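Local coordinates for synaptic vesicle glycoprotein 2C (Homo sapiens, PDB 5JLV), which is a synaptic vesicle membrane glycoprotein whose luminal domain, the part described here, serves as a protein receptor for botulinum neurotoxin A, at residues A29-N34 and G50-V55; G54-S59 and D74-N79. All blocks are in the same frame, centred on the assembly; numbering follows the deposited sequence.

Interaction 1. Residues A29-N34 and G50-V55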
# COMPACT_ATOMS: atom_id res chain seq x y z
N ALA C 29 -4.29 -20.72 -25.67
CA ALA C 29 -5.07 -19.82 -24.81
C ALA C 29 -6.36 -20.47 -24.30
O ALA C 29 -6.95 -21.33 -24.96
CB ALA C 29 -5.38 -18.52 -25.55
N ASN C 30 -6.77 -20.06 -23.10
CA ASN C 30 -8.09 -20.41 -22.55
C ASN C 30 -8.36 -21.92 -22.56
O ASN C 30 -9.38 -22.38 -23.08
CB ASN C 30 -9.20 -19.65 -23.30
CG ASN C 30 -10.47 -19.50 -22.49
OD1 ASN C 30 -10.68 -20.20 -21.50
ND2 ASN C 30 -11.34 -18.60 -22.92
N PHE C 31 -7.42 -22.68 -22.01
CA PHE C 31 -7.56 -24.13 -21.96
C PHE C 31 -7.52 -24.62 -20.53
O PHE C 31 -7.02 -23.93 -19.63
CB PHE C 31 -6.47 -24.82 -22.80
CG PHE C 31 -5.07 -24.54 -22.35
CD1 PHE C 31 -4.34 -23.48 -22.89
CD2 PHE C 31 -4.45 -25.34 -21.37
CE1 PHE C 31 -3.06 -23.21 -22.46
CE2 PHE C 31 -3.16 -25.07 -20.95
CZ PHE C 31 -2.46 -24.01 -21.49
N THR C 32 -8.07 -25.81 -20.33
CA THR C 32 -7.98 -26.48 -19.07
C THR C 32 -7.39 -27.85 -19.31
O THR C 32 -7.90 -28.60 -20.13
CB THR C 32 -9.36 -26.59 -18.39
OG1 THR C 32 -9.81 -25.27 -18.06
CG2 THR C 32 -9.28 -27.42 -17.11
N ILE C 33 -6.30 -28.14 -18.62
CA ILE C 33 -5.78 -29.50 -18.55
C ILE C 33 -5.97 -30.01 -17.12
O ILE C 33 -5.64 -29.32 -16.15
CB ILE C 33 -4.30 -29.58 -18.99
CG1 ILE C 33 -4.19 -29.34 -20.51
CG2 ILE C 33 -3.71 -30.94 -18.66
CD1 ILE C 33 -2.84 -28.83 -20.96
N ASN C 34 -6.55 -31.19 -17.00
CA ASN C 34 -6.77 -31.81 -15.70
C ASN C 34 -6.49 -33.32 -15.73
O ASN C 34 -7.10 -34.09 -14.98
CB ASN C 34 -8.18 -31.50 -15.17
CG ASN C 34 -9.28 -32.14 -16.00
OD1 ASN C 34 -9.05 -32.62 -17.11
ND2 ASN C 34 -10.49 -32.15 -15.46
N GLY C 50 -3.96 -20.39 -19.15
CA GLY C 50 -3.97 -21.83 -19.05
C GLY C 50 -4.25 -22.25 -17.63
O GLY C 50 -3.73 -21.67 -16.68
N ARG C 51 -5.10 -23.26 -17.49
CA ARG C 51 -5.42 -23.82 -16.20
C ARG C 51 -4.98 -25.28 -16.12
O ARG C 51 -5.52 -26.15 -16.81
CB ARG C 51 -6.91 -23.66 -15.90
CG ARG C 51 -7.31 -22.20 -15.69
CD ARG C 51 -8.81 -21.98 -15.75
NE ARG C 51 -9.54 -22.81 -14.80
CZ ARG C 51 -9.48 -22.70 -13.47
NH1 ARG C 51 -8.69 -21.79 -12.91
NH2 ARG C 51 -10.21 -23.51 -12.71
N PHE C 52 -3.95 -25.51 -15.32
CA PHE C 52 -3.48 -26.85 -15.03
C PHE C 52 -4.01 -27.22 -13.66
O PHE C 52 -3.47 -26.78 -12.63
CB PHE C 52 -1.94 -26.87 -15.06
CG PHE C 52 -1.35 -26.32 -16.35
CD1 PHE C 52 -1.16 -24.95 -16.53
CD2 PHE C 52 -0.98 -27.18 -17.38
CE1 PHE C 52 -0.61 -24.45 -17.71
CE2 PHE C 52 -0.43 -26.69 -18.55
CZ PHE C 52 -0.24 -25.32 -18.72
N ILE C 53 -5.10 -27.99 -13.64
CA ILE C 53 -5.87 -28.28 -12.42
C ILE C 53 -5.83 -29.77 -12.10
O ILE C 53 -6.42 -30.58 -12.82
CB ILE C 53 -7.36 -27.85 -12.56
CG1 ILE C 53 -7.51 -26.46 -13.21
CG2 ILE C 53 -8.08 -27.94 -11.22
CD1 ILE C 53 -7.14 -25.28 -12.32
N GLY C 54 -5.14 -30.14 -11.02
CA GLY C 54 -5.05 -31.54 -10.60
C GLY C 54 -4.20 -32.40 -11.52
O GLY C 54 -4.36 -33.61 -11.58
N VAL C 55 -3.28 -31.76 -12.23
CA VAL C 55 -2.44 -32.43 -13.20
C VAL C 55 -1.27 -33.12 -12.51
O VAL C 55 -0.68 -32.58 -11.57
CB VAL C 55 -1.91 -31.42 -14.24
CG1 VAL C 55 -0.93 -32.07 -15.20
CG2 VAL C 55 -3.07 -30.80 -15.00
O HOH W 1 -10.72 -25.12 -15.78
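Phe31 and Ile33 of strand 31-33 exchange backbone hydrogen bonds with Arg51 and Ile53 of strand 50-53, one rung on, in parallel register. Both strands lie on one face of a right-handed quadrilateral beta-helix, the pentapeptide-repeat fold of this luminal domain. Phe31 O accepts from Arg51 N at 3.0 Å. Arg51 O then takes Ile33 N at 2.8 Å, with the donor nearly in line with the C=O bond. Ile33 O receives Ile53 N at 2.9 Å in the same way. Thr32 CA also lies against Arg51 O, and Phe52 CA against Ile33 O. Strand 50-53 is bonded on its second side too: the backbone of Gly50 hydrogen-bonds with Thr71, that of Phe52 with Thr71 and Glu73.

On the outer face, Thr32 and Arg51 run side by side. A water at the edge of the guanidinium accepts from Arg51 NE at 2.8 Å. Its link to Thr32 OG1 is unusually short and doubtful. Ile53 CD1 packs over one face of the guanidinium.

The inner face is apolar. Phe31 CG lies between its backbone N and carbonyl carbon (chi1 61°), and the ring meets Gly50 CA with a face, in a CH-pi contact. The edge of Phe31 turns to the face of Phe52 in an offset edge-to-face pair, planes at 85°. Ile33 CD1 touches Phe52 CE2, while Ile33 CG2 meets Val55 CG2 at 3.7 Å. Phe52 stacks on Phe72 of the following rung.

Main-chain bonds thus set the register independently of sequence, while cohesion inside rests on apolar packing.

Interaction 2. Residues G54-S59 and D74-N79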
# COMPACT_ATOMS: atom_id res chain seq x y z
N GLY C 54 -5.14 -30.14 -11.02
CA GLY C 54 -5.05 -31.54 -10.60
C GLY C 54 -4.20 -32.40 -11.52
O GLY C 54 -4.36 -33.61 -11.58
N VAL C 55 -3.28 -31.76 -12.23
CA VAL C 55 -2.44 -32.43 -13.20
C VAL C 55 -1.27 -33.12 -12.51
O VAL C 55 -0.68 -32.58 -11.57
CB VAL C 55 -1.91 -31.42 -14.24
CG1 VAL C 55 -0.93 -32.07 -15.20
CG2 VAL C 55 -3.07 -30.80 -15.00
N LYS C 56 -0.95 -34.33 -12.97
CA LYS C 56 0.33 -34.95 -12.65
C LYS C 56 1.28 -34.84 -13.84
O LYS C 56 1.02 -35.39 -14.91
CB LYS C 56 0.14 -36.41 -12.23
CG LYS C 56 -0.68 -36.59 -10.96
CD LYS C 56 -0.66 -38.02 -10.45
CE LYS C 56 -1.66 -38.89 -11.20
NZ LYS C 56 -1.85 -40.20 -10.53
N PHE C 57 2.38 -34.11 -13.65
CA PHE C 57 3.46 -34.02 -14.63
C PHE C 57 4.49 -35.11 -14.36
O PHE C 57 4.96 -35.27 -13.23
CB PHE C 57 4.14 -32.66 -14.58
CG PHE C 57 3.24 -31.51 -14.92
CD1 PHE C 57 3.01 -31.15 -16.24
CD2 PHE C 57 2.64 -30.76 -13.90
CE1 PHE C 57 2.18 -30.07 -16.55
CE2 PHE C 57 1.81 -29.69 -14.20
CZ PHE C 57 1.59 -29.34 -15.53
N LYS C 58 4.85 -35.87 -15.40
CA LYS C 58 5.83 -36.94 -15.24
C LYS C 58 6.80 -36.89 -16.41
O LYS C 58 6.41 -37.14 -17.56
CB LYS C 58 5.13 -38.31 -15.20
CG LYS C 58 4.06 -38.46 -14.12
CD LYS C 58 3.32 -39.80 -14.24
CE LYS C 58 2.17 -39.86 -13.24
NZ LYS C 58 1.61 -41.23 -13.08
N SER C 59 8.06 -36.55 -16.12
CA SER C 59 9.09 -36.40 -17.15
C SER C 59 8.60 -35.45 -18.25
O SER C 59 8.51 -35.82 -19.42
CB SER C 59 9.50 -37.76 -17.74
OG SER C 59 9.69 -38.72 -16.72
N ASP C 74 -3.30 -27.65 -7.46
CA ASP C 74 -3.29 -29.05 -7.01
C ASP C 74 -2.53 -29.95 -7.98
O ASP C 74 -3.02 -31.00 -8.37
CB ASP C 74 -4.72 -29.58 -6.78
CG ASP C 74 -5.38 -28.98 -5.55
OD1 ASP C 74 -4.68 -28.72 -4.55
OD2 ASP C 74 -6.62 -28.78 -5.57
N VAL C 75 -1.33 -29.52 -8.36
CA VAL C 75 -0.50 -30.30 -9.27
C VAL C 75 0.67 -30.96 -8.55
O VAL C 75 1.22 -30.40 -7.58
CB VAL C 75 -0.04 -29.49 -10.52
CG1 VAL C 75 -1.14 -28.58 -11.04
CG2 VAL C 75 1.22 -28.70 -10.24
N THR C 76 1.01 -32.17 -8.99
CA THR C 76 2.25 -32.82 -8.57
C THR C 76 3.12 -33.05 -9.80
O THR C 76 2.62 -33.04 -10.93
CB THR C 76 1.99 -34.16 -7.86
OG1 THR C 76 1.25 -35.02 -8.72
CG2 THR C 76 1.23 -33.94 -6.56
N SER C 77 4.42 -33.24 -9.58
CA SER C 77 5.38 -33.35 -10.68
C SER C 77 6.61 -34.19 -10.33
O SER C 77 7.20 -34.03 -9.26
CB SER C 77 5.80 -31.97 -11.18
OG SER C 77 6.31 -31.17 -10.12
N VAL C 78 6.98 -35.09 -11.24
CA VAL C 78 8.17 -35.91 -11.09
C VAL C 78 9.04 -35.74 -12.36
O VAL C 78 8.51 -35.74 -13.50
CB VAL C 78 7.80 -37.40 -10.84
CG1 VAL C 78 9.05 -38.23 -10.55
CG2 VAL C 78 6.81 -37.51 -9.69
N ASN C 79 10.33 -35.53 -12.15
CA ASN C 79 11.27 -35.35 -13.26
C ASN C 79 10.74 -34.29 -14.23
O ASN C 79 10.77 -34.45 -15.46
CB ASN C 79 11.55 -36.70 -13.97
CG ASN C 79 12.69 -36.61 -14.98
OD1 ASN C 79 13.68 -35.90 -14.77
ND2 ASN C 79 12.54 -37.34 -16.09
O HOH W 2 3.65 -36.13 -10.94
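Phe57 and Lys56 face Ser77 and Thr76 across a parallel pair of strands. These are stacked rungs of the pentapeptide-repeat beta-helix, on a three-stranded face that also includes strand 37-38. Thr76 N hydrogen-bonds to Val55 O, Phe57 N to Thr76 O, Val78 N to Phe57 O and Ser59 N to Val78 O.

Phe57 points into the beta-helix. Its CB rests 3.8 Å from Ser77 CB. Its CG is anti to the carbonyl carbon (chi1 -62°), and the ring carried there brings CE2 to 4.1 Å from Val75 CB, which lies at the ring edge. Val55 CG1 sits over the centre of one face of the same ring, 3.7 Å above the plane. Val75 also presses its CB against Val55 O, at 3.3 Å. Ser77 is buried, and its OG hydrogen-bonds with Asp96 OD1 and Lys101 NZ. Phe97 packs against both Val75 and Ser77.

Outside, Lys56 and Thr76 lie side by side. Thr76 OG1 stands between its backbone N and carbonyl carbon (chi1 57°), and Lys56 CG approaches it to 3.3 Å. The lysine chain bends farther along, at chi3. A water donates to Phe57 O and has a weak, longer link to Thr76 OG1.

Both segments reach a corner after the strand. Ser59 and Asn79 take up positive phi there, as do Gly54 and Asp74 at the preceding corner. Asp74 OD1 is hydrogen-bonded to Asn94 ND2, one rung on. At the far corner, Asn79 CG is anti to its backbone N (chi1 -171°), and Asn79 ND2 makes a weak but nearly straight hydrogen bond to Ser59 OG, 3.2 Å long.

Overall arrangement
From the N terminus, the chain passes through 29-34, makes a turn of the beta-helix and returns at 50-55, where interaction 1 closes a loop with 15 residues between its segments. It continues without a break into 54-59, sharing Gly54 and Val55. Another turn brings it to 74-79, where interaction 2 closes a second loop with 14 residues between. The two loops follow one another and overlap only at this shared corner; neither encloses the other. Interaction 1 ties rungs of the large mixed sheet, and interaction 2 those of the adjoining three-stranded sheet. Inside the beta-helix they meet where Phe52 CD2 packs 3.8 Å from Phe57 CZ.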